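Putative oxidoreductase with NAD(P)-binding Rossmann-fold domain (Clostridium difficile, PDB 3UUW) acts as a dehydrogenase of the Gfo/Idh/MocA family, probably using NAD(P) bound to its N-terminal Rossmann fold. Local coordinates at the interface of chains A and B. Residues are numbered along the deposited sequence; one frame, centred on the assembly and turned at random. Chains: chain A/B, Putative oxidoreductase with NAD(P)-binding Rossmann-fold domain.

The interface of chains A and B. Residues chain A 20-21, 263-264, 267, 269; chain B 259-260.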
loop_
_atom_site.group_PDB
_atom_site.type_symbol
_atom_site.label_atom_id
_atom_site.label_comp_id
_atom_site.label_asym_id
_atom_site.label_seq_id
_atom_site.Cartn_x
_atom_site.Cartn_y
_atom_site.Cartn_z
ATOM N N LYS A 20 9.251 20.844 19.976
ATOM C CA LYS A 20 9.097 20.046 18.758
ATOM C C LYS A 20 8.116 20.602 17.723
ATOM O O LYS A 20 8.294 20.328 16.535
ATOM C CB LYS A 20 8.708 18.594 19.095
ATOM C CG LYS A 20 7.272 18.396 19.499
ATOM C CD LYS A 20 7.011 16.929 19.812
ATOM C CE LYS A 20 5.580 16.696 20.212
ATOM N NZ LYS A 20 5.336 15.266 20.503
ATOM N N ALA A 21 7.108 21.363 18.169
ATOM C CA ALA A 21 5.998 21.833 17.289
ATOM C C ALA A 21 5.992 23.303 16.951
ATOM O O ALA A 21 5.301 23.707 15.975
ATOM C CB ALA A 21 4.645 21.476 17.917
ATOM N N ILE A 263 7.681 18.373 8.654
ATOM C CA ILE A 263 6.575 17.765 9.379
ATOM C C ILE A 263 5.626 18.781 10.031
ATOM O O ILE A 263 4.438 18.482 10.235
ATOM C CB ILE A 263 7.043 16.679 10.393
ATOM C CG1 ILE A 263 7.775 17.301 11.570
ATOM C CG2 ILE A 263 7.890 15.551 9.681
ATOM C CD1 ILE A 263 8.037 16.287 12.671
ATOM N N LEU A 264 6.110 19.989 10.333
ATOM C CA LEU A 264 5.246 20.978 10.981
ATOM C C LEU A 264 4.315 21.615 9.954
ATOM O O LEU A 264 3.188 22.011 10.270
ATOM C CB LEU A 264 6.074 22.016 11.719
ATOM C CG LEU A 264 6.965 21.377 12.794
ATOM C CD1 LEU A 264 7.760 22.460 13.547
ATOM C CD2 LEU A 264 6.122 20.531 13.774
ATOM N N LYS A 267 1.596 18.904 9.496
ATOM C CA LYS A 267 0.612 18.766 10.570
ATOM C C LYS A 267 -0.230 20.010 10.771
ATOM O O LYS A 267 -1.224 19.962 11.496
ATOM C CB LYS A 267 1.303 18.399 11.861
ATOM C CG LYS A 267 2.044 17.056 11.818
ATOM C CD LYS A 267 2.880 16.907 13.058
ATOM C CE LYS A 267 3.888 15.768 13.012
ATOM N NZ LYS A 267 3.256 14.444 12.683
ATOM N N PHE A 269 0.967 23.004 11.945
ATOM C CA PHE A 269 1.566 23.929 12.912
ATOM C C PHE A 269 2.181 25.145 12.225
ATOM O O PHE A 269 2.127 26.252 12.752
ATOM C CB PHE A 269 2.612 23.235 13.773
ATOM C CG PHE A 269 2.037 22.257 14.739
ATOM C CD1 PHE A 269 1.366 22.714 15.875
ATOM C CD2 PHE A 269 2.110 20.894 14.514
ATOM C CE1 PHE A 269 0.829 21.833 16.776
ATOM C CE2 PHE A 269 1.563 19.989 15.406
ATOM C CZ PHE A 269 0.909 20.446 16.547
ATOM N N ALA B 259 6.116 9.602 13.944
ATOM C CA ALA B 259 5.323 10.826 13.681
ATOM C C ALA B 259 6.046 12.148 13.934
ATOM O O ALA B 259 5.668 13.171 13.357
ATOM C CB ALA B 259 4.050 10.814 14.518
ATOM N N TRP B 260 7.022 12.139 14.843
ATOM C CA TRP B 260 7.772 13.338 15.193
ATOM C C TRP B 260 9.233 13.300 14.771
ATOM O O TRP B 260 10.028 14.136 15.194
ATOM C CB TRP B 260 7.593 13.658 16.684
ATOM C CG TRP B 260 6.216 14.089 16.935
ATOM C CD1 TRP B 260 5.163 13.321 17.328
ATOM C CD2 TRP B 260 5.700 15.394 16.712
ATOM N NE1 TRP B 260 4.029 14.079 17.395
ATOM C CE2 TRP B 260 4.330 15.359 17.016
ATOM C CE3 TRP B 260 6.269 16.598 16.293
ATOM C CZ2 TRP B 260 3.516 16.485 16.917
ATOM C CZ3 TRP B 260 5.461 17.711 16.191
ATOM C CH2 TRP B 260 4.113 17.652 16.506
HETATM O O HOH W 1 4.945 13.456 10.262
#
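B:Trp260 pushes its indole between two lysines of chain A, A:Lys20 from helix 16-26 on one face and A:Lys267 from the end of helix 263-267 on the other. The patch belongs to a two-fold symmetric interface, repeated with the chains exchanged, in a deposited assembly of four copies; it may support a biological dimer. The A:Lys20 chain, extended beyond CG, runs flat across the indole: its CE lies over the six-membered ring, 3.7 Å from the ring centroid, as a CH-pi contact. One atom further on, the terminal amino nitrogen NZ of A:Lys20 sits over the five-membered ring in a cation-pi contact, 3.5 Å from that centroid. On the opposite face, CE of A:Lys267 makes a second CH-pi contact, offset toward the rim.

Apolar groups meet the far end of the indole. The ring of A:Phe269, inclined at roughly 50° to the indole, brings CE2 to within 3.6 Å of B:Trp260 CH2, while A:Ala21 CB backs one face of that phenyl ring. Methyl CD2 of A:Leu264 reaches B:Trp260 CZ3 at 3.8 Å from beyond the rim, shifted toward the A:Lys267 side of the plane. At the other end, A:Ile263 CD1 rests against the B:Trp260 backbone.

The polar link comes from A:Lys267, whose chain bends at its last torsion (chi4 -54°) and turns NZ toward B:Ala259, the loop residue just before B:Trp260. A:Lys267 NZ donates a 2.8 Å hydrogen bond to the backbone O of B:Ala259. The donor is tilted 26° from the carbonyl plane. Water 1 bridges the same two atoms, 3.1 Å from A:Lys267 NZ and 3.2 Å from B:Ala259 O.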